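Local coordinates for protein ribose-phosphate pyrophosphokinase (Thermus thermophilus, PDB 7PN0) that probably makes phosphoribosyl pyrophosphate by moving the terminal diphosphate of ATP onto ribose 5-phosphate, and binds ADP, at residues R1-F6 / L22-G27; G50-V55 / A79-V84. All blocks are in the same frame, centred on the assembly; numbering follows the deposited sequence.

Contact 1 (R1-F6 / L22-G27)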
loop_
_atom_site.group_PDB
_atom_site.type_symbol
_atom_site.label_atom_id
_atom_site.label_comp_id
_atom_site.label_asym_id
_atom_site.label_seq_id
_atom_site.Cartn_x
_atom_site.Cartn_y
_atom_site.Cartn_z
ATOM N N ARG A 1 13.247 -22.732 -9.871
ATOM C CA ARG A 1 13.327 -21.312 -10.298
ATOM C C ARG A 1 14.627 -21.124 -11.070
ATOM O O ARG A 1 15.683 -20.996 -10.467
ATOM C CB ARG A 1 13.206 -20.365 -9.096
ATOM C CG ARG A 1 11.803 -20.409 -8.496
ATOM C CD ARG A 1 11.490 -19.479 -7.343
ATOM N NE ARG A 1 10.082 -19.619 -6.997
ATOM C CZ ARG A 1 9.489 -19.027 -5.961
ATOM N NH1 ARG A 1 8.198 -19.212 -5.754
ATOM N NH2 ARG A 1 10.181 -18.274 -5.120
ATOM N N PRO A 2 14.589 -21.143 -12.420
ATOM C CA PRO A 2 15.778 -20.875 -13.213
ATOM C C PRO A 2 16.339 -19.464 -12.962
ATOM O O PRO A 2 15.592 -18.530 -12.809
ATOM C CB PRO A 2 15.287 -21.033 -14.655
ATOM C CG PRO A 2 13.794 -20.804 -14.565
ATOM C CD PRO A 2 13.417 -21.460 -13.254
ATOM N N LEU A 3 17.661 -19.358 -12.999
ATOM C CA LEU A 3 18.362 -18.069 -12.945
ATOM C C LEU A 3 18.393 -17.475 -14.362
ATOM O O LEU A 3 18.924 -18.100 -15.267
ATOM C CB LEU A 3 19.755 -18.368 -12.391
ATOM C CG LEU A 3 20.735 -17.198 -12.367
ATOM C CD1 LEU A 3 20.151 -15.992 -11.661
ATOM C CD2 LEU A 3 22.025 -17.631 -11.679
ATOM N N LEU A 4 17.883 -16.273 -14.557
ATOM C CA LEU A 4 17.740 -15.639 -15.874
ATOM C C LEU A 4 18.288 -14.219 -15.807
ATOM O O LEU A 4 17.927 -13.441 -14.884
ATOM C CB LEU A 4 16.269 -15.637 -16.254
ATOM C CG LEU A 4 15.589 -17.010 -16.385
ATOM C CD1 LEU A 4 14.144 -16.827 -16.821
ATOM C CD2 LEU A 4 16.300 -17.883 -17.418
ATOM N N ILE A 5 19.134 -13.862 -16.765
ATOM C CA ILE A 5 19.762 -12.523 -16.741
ATOM C C ILE A 5 19.423 -11.832 -18.054
ATOM O O ILE A 5 19.430 -12.507 -19.109
ATOM C CB ILE A 5 21.262 -12.611 -16.389
ATOM C CG1 ILE A 5 21.952 -11.259 -16.478
ATOM C CG2 ILE A 5 22.007 -13.692 -17.152
ATOM C CD1 ILE A 5 23.159 -11.165 -15.576
ATOM N N PHE A 6 19.013 -10.565 -17.950
ATOM C CA PHE A 6 18.685 -9.682 -19.091
ATOM C C PHE A 6 19.396 -8.352 -18.933
ATOM O O PHE A 6 19.864 -8.034 -17.832
ATOM C CB PHE A 6 17.174 -9.466 -19.187
ATOM C CG PHE A 6 16.388 -10.749 -19.242
ATOM C CD1 PHE A 6 15.991 -11.390 -18.088
ATOM C CD2 PHE A 6 16.021 -11.296 -20.462
ATOM C CE1 PHE A 6 15.289 -12.587 -18.153
ATOM C CE2 PHE A 6 15.276 -12.456 -20.512
ATOM C CZ PHE A 6 14.939 -13.117 -19.368
ATOM N N LEU A 22 28.575 -16.538 -15.212
ATOM C CA LEU A 22 27.628 -17.492 -14.545
ATOM C C LEU A 22 27.523 -18.785 -15.379
ATOM O O LEU A 22 26.824 -19.664 -14.955
ATOM C CB LEU A 22 26.245 -16.824 -14.425
ATOM C CG LEU A 22 26.130 -15.643 -13.454
ATOM C CD1 LEU A 22 24.881 -14.853 -13.727
ATOM C CD2 LEU A 22 26.140 -16.120 -12.028
ATOM N N GLY A 23 28.101 -18.846 -16.583
ATOM C CA GLY A 23 27.954 -19.976 -17.518
ATOM C C GLY A 23 26.571 -20.003 -18.145
ATOM O O GLY A 23 26.098 -21.105 -18.503
ATOM N N LEU A 24 25.943 -18.834 -18.302
ATOM C CA LEU A 24 24.533 -18.712 -18.757
ATOM C C LEU A 24 24.497 -17.825 -19.980
ATOM O O LEU A 24 25.353 -16.982 -20.154
ATOM C CB LEU A 24 23.687 -18.100 -17.638
ATOM C CG LEU A 24 23.477 -18.978 -16.421
ATOM C CD1 LEU A 24 22.652 -18.240 -15.357
ATOM C CD2 LEU A 24 22.794 -20.266 -16.811
ATOM N N PRO A 25 23.514 -17.978 -20.875
ATOM C CA PRO A 25 23.371 -17.045 -21.977
ATOM C C PRO A 25 22.740 -15.752 -21.437
ATOM O O PRO A 25 22.112 -15.777 -20.392
ATOM C CB PRO A 25 22.460 -17.849 -22.922
ATOM C CG PRO A 25 21.563 -18.601 -21.971
ATOM C CD PRO A 25 22.501 -19.036 -20.873
ATOM N N LEU A 26 22.971 -14.634 -22.102
ATOM C CA LEU A 26 22.205 -13.396 -21.833
ATOM C C LEU A 26 20.802 -13.576 -22.396
ATOM O O LEU A 26 20.652 -13.889 -23.617
ATOM C CB LEU A 26 22.911 -12.209 -22.489
ATOM C CG LEU A 26 22.799 -10.827 -21.835
ATOM C CD1 LEU A 26 22.218 -9.819 -22.779
ATOM C CD2 LEU A 26 22.143 -10.785 -20.480
ATOM N N GLY A 27 19.792 -13.493 -21.538
ATOM C CA GLY A 27 18.394 -13.625 -21.956
ATOM C C GLY A 27 18.059 -12.706 -23.116
ATOM O O GLY A 27 18.650 -11.632 -23.218
HETATM O O HOH W 1 19.839 -15.912 -18.791
#
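Ile-5 on the strand and Gly-27 at the end of the loop 22-27 are joined by a backbone hydrogen bond, Gly-27 N to Ile-5 O at 2.6 Å, the donor sitting nearly in line with the carbonyl. On the amide side of the same strand residue a water bridges the segments: it accepts from Ile-5 N at 3.0 Å and donates to Pro-25 O at 2.8 Å. Around these polar links lie aliphatic groups. CD2 of Leu-26 comes over the Ile-5 peptide, 3.5 Å from Ile-5 O. Leu-3, whose CG is anti to the backbone N (chi1 174°), crosses Leu-24 at about a right angle, Leu-24 CD1 resting 3.7 Å from Leu-3 CG. Leu-22 is more loosely placed, with CD2 4.4 Å from CD2 of Leu-3. Phe-6 leaves the strand pointing away from the loop, yet its ring atom CE2 comes obliquely to 3.6 Å from Gly-27 CA. Gly-27 thus sits close to both the Phe-6 ring and the Ile-5 carbonyl.

Farther out, Gly-23 closes helix 12-21 with a Schellman motif and positive phi, turning the chain into the loop. Ile-18 and Ala-19 of that helix cover Ile-5, Trp-295 of helix 287-299 touches both Leu-3 and Leu-22, and Tyr-43 meets the Phe-6 ring edge-to-face. The loop thus lies against the edge strand of the parallel sheet within this chain, satisfying Ile-5 N through water and Ile-5 O directly, while leucines fill in beside the polar links.

Contact 2 (G50-V55 / A79-V84)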
loop_
_atom_site.group_PDB
_atom_site.type_symbol
_atom_site.label_atom_id
_atom_site.label_comp_id
_atom_site.label_asym_id
_atom_site.label_seq_id
_atom_site.Cartn_x
_atom_site.Cartn_y
_atom_site.Cartn_z
ATOM N N GLY A 50 10.838 -17.568 -13.018
ATOM C CA GLY A 50 12.290 -17.313 -13.089
ATOM C C GLY A 50 12.753 -16.418 -11.965
ATOM O O GLY A 50 11.931 -15.656 -11.431
ATOM N N ASP A 51 14.028 -16.551 -11.592
ATOM C CA ASP A 51 14.753 -15.604 -10.725
ATOM C C ASP A 51 15.475 -14.663 -11.664
ATOM O O ASP A 51 16.517 -15.075 -12.280
ATOM C CB ASP A 51 15.646 -16.379 -9.761
ATOM C CG ASP A 51 16.122 -15.603 -8.560
ATOM O OD1 ASP A 51 15.614 -14.500 -8.325
ATOM O OD2 ASP A 51 16.994 -16.155 -7.833
ATOM N N VAL A 52 14.840 -13.527 -11.919
ATOM C CA VAL A 52 15.250 -12.680 -13.046
ATOM C C VAL A 52 16.009 -11.472 -12.526
ATOM O O VAL A 52 15.616 -10.837 -11.526
ATOM C CB VAL A 52 14.137 -12.369 -14.068
ATOM C CG1 VAL A 52 12.914 -13.212 -14.031
ATOM C CG2 VAL A 52 14.000 -10.932 -14.518
ATOM N N PHE A 53 17.118 -11.201 -13.188
ATOM C CA PHE A 53 18.090 -10.142 -12.866
ATOM C C PHE A 53 18.206 -9.260 -14.104
ATOM O O PHE A 53 18.552 -9.721 -15.241
ATOM C CB PHE A 53 19.448 -10.757 -12.493
ATOM C CG PHE A 53 19.415 -11.529 -11.206
ATOM C CD1 PHE A 53 18.913 -12.815 -11.153
ATOM C CD2 PHE A 53 19.761 -10.912 -10.009
ATOM C CE1 PHE A 53 18.810 -13.500 -9.952
ATOM C CE2 PHE A 53 19.672 -11.607 -8.808
ATOM C CZ PHE A 53 19.206 -12.902 -8.790
ATOM N N ILE A 54 17.963 -7.978 -13.929
ATOM C CA ILE A 54 17.935 -7.075 -15.109
ATOM C C ILE A 54 19.025 -6.067 -14.871
ATOM O O ILE A 54 18.948 -5.369 -13.855
ATOM C CB ILE A 54 16.578 -6.413 -15.322
ATOM C CG1 ILE A 54 15.477 -7.427 -15.575
ATOM C CG2 ILE A 54 16.623 -5.330 -16.382
ATOM C CD1 ILE A 54 14.154 -6.907 -15.084
ATOM N N VAL A 55 19.989 -6.000 -15.781
ATOM C CA VAL A 55 21.151 -5.074 -15.653
ATOM C C VAL A 55 20.866 -3.738 -16.361
ATOM O O VAL A 55 20.659 -3.675 -17.597
ATOM C CB VAL A 55 22.432 -5.737 -16.191
ATOM C CG1 VAL A 55 23.656 -4.899 -15.961
ATOM C CG2 VAL A 55 22.640 -7.114 -15.582
ATOM N N ALA A 79 4.925 -11.005 -16.813
ATOM C CA ALA A 79 5.198 -12.283 -17.486
ATOM C C ALA A 79 5.458 -13.356 -16.426
ATOM O O ALA A 79 6.039 -14.353 -16.757
ATOM C CB ALA A 79 6.372 -12.109 -18.430
ATOM N N SER A 80 5.120 -13.094 -15.150
ATOM C CA SER A 80 5.052 -14.140 -14.096
ATOM C C SER A 80 6.443 -14.660 -13.701
ATOM O O SER A 80 6.557 -15.798 -13.282
ATOM C CB SER A 80 4.124 -15.283 -14.499
ATOM O OG SER A 80 2.806 -14.801 -14.741
ATOM N N ALA A 81 7.452 -13.802 -13.713
ATOM C CA ALA A 81 8.711 -14.023 -12.989
ATOM C C ALA A 81 8.417 -14.341 -11.513
ATOM O O ALA A 81 7.513 -13.749 -10.967
ATOM C CB ALA A 81 9.585 -12.821 -13.109
ATOM N N ALA A 82 9.205 -15.207 -10.880
ATOM C CA ALA A 82 9.075 -15.522 -9.431
ATOM C C ALA A 82 9.635 -14.348 -8.644
ATOM O O ALA A 82 9.103 -14.011 -7.580
ATOM C CB ALA A 82 9.808 -16.782 -9.072
ATOM N N ARG A 83 10.757 -13.811 -9.114
ATOM C CA ARG A 83 11.487 -12.763 -8.379
ATOM C C ARG A 83 12.143 -11.894 -9.432
ATOM O O ARG A 83 12.644 -12.451 -10.459
ATOM C CB ARG A 83 12.513 -13.303 -7.393
ATOM C CG ARG A 83 13.062 -12.197 -6.500
ATOM C CD ARG A 83 13.834 -12.747 -5.325
ATOM N NE ARG A 83 14.965 -13.594 -5.726
ATOM C CZ ARG A 83 15.791 -14.165 -4.851
ATOM N NH1 ARG A 83 16.765 -14.945 -5.266
ATOM N NH2 ARG A 83 15.654 -13.921 -3.555
ATOM N N VAL A 84 12.147 -10.590 -9.187
ATOM C CA VAL A 84 12.823 -9.614 -10.083
ATOM C C VAL A 84 13.810 -8.756 -9.282
ATOM O O VAL A 84 13.400 -8.087 -8.336
ATOM C CB VAL A 84 11.799 -8.755 -10.837
ATOM C CG1 VAL A 84 12.496 -7.709 -11.682
ATOM C CG2 VAL A 84 10.886 -9.588 -11.694
#
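Asp-51 and Arg-83 lie side by side on one face of the sheet, pointing the same way from neighbouring parallel strands. Both start with CG anti to the backbone N, and a bend at chi3 of Arg-83 brings NE round toward the carboxylate, so that the edge of the guanidinium meets Asp-51. Arg-83 NE donates to Asp-51 OD1 at 2.8 Å in a salt bridge. OD1 lies almost exactly in the guanidinium plane, whereas NE meets the syn side of OD1 from 31° out of the carboxylate plane, the two planes being twisted 35° apart. Arg-83 NH1 reaches Asp-51 OD2 as a second prong, though the position of OD2 is less certain. The guanidinium is shared: NH2 forms a salt bridge with Glu-49 of a neighbouring subunit, which carries this strand pair into the subunit interface.

The other face is apolar. Val-52 CG1 presses against Ala-81 CB at 3.5 Å, tighter than usual for two carbons. Val-84 crosses Ile-54 obliquely, its CG1 3.9 Å from Ile-54 CD1, and helix 62-78 covers both residues through Val-73 and Ala-76, among others.

Backbone bonds set this register. Gly-50 O takes two donors in its carbonyl plane, Ala-82 N at 2.8 Å and Arg-83 N at 3.2 Å, so the turn before the second strand is gripped at one oxygen. Val-52 N then donates to Arg-83 O at 2.8 Å. Ser-80, with positive phi, ends the helix in a Schellman motif just before this turn. Strand 51-55, helix 62-78 and strand 83-88 form a beta-alpha-beta unit with adjacent parallel strands, part of the PRTase-like N-terminal domain.

In the fold
The two contacts follow each other along the chain, contact 1 closing before contact 2 opens, with centres about 10 Å apart in the N-terminal domain. They share the five-stranded parallel sheet, where 51-55 lies between 3-7 and 83-88. Strands 3-7 and 51-55 are themselves joined, with a probable hydrogen bond from Asp-51 N to Pro-2 O at 2.8 Å and Leu-3 packed on Phe-53. Contact 1 lines an outermost strand of the sheet within this chain with a loop, whereas contact 2 joins two inner strands. Helix 287-299 touches residues of both, tying the C-terminal part of the chain to this side of the sheet.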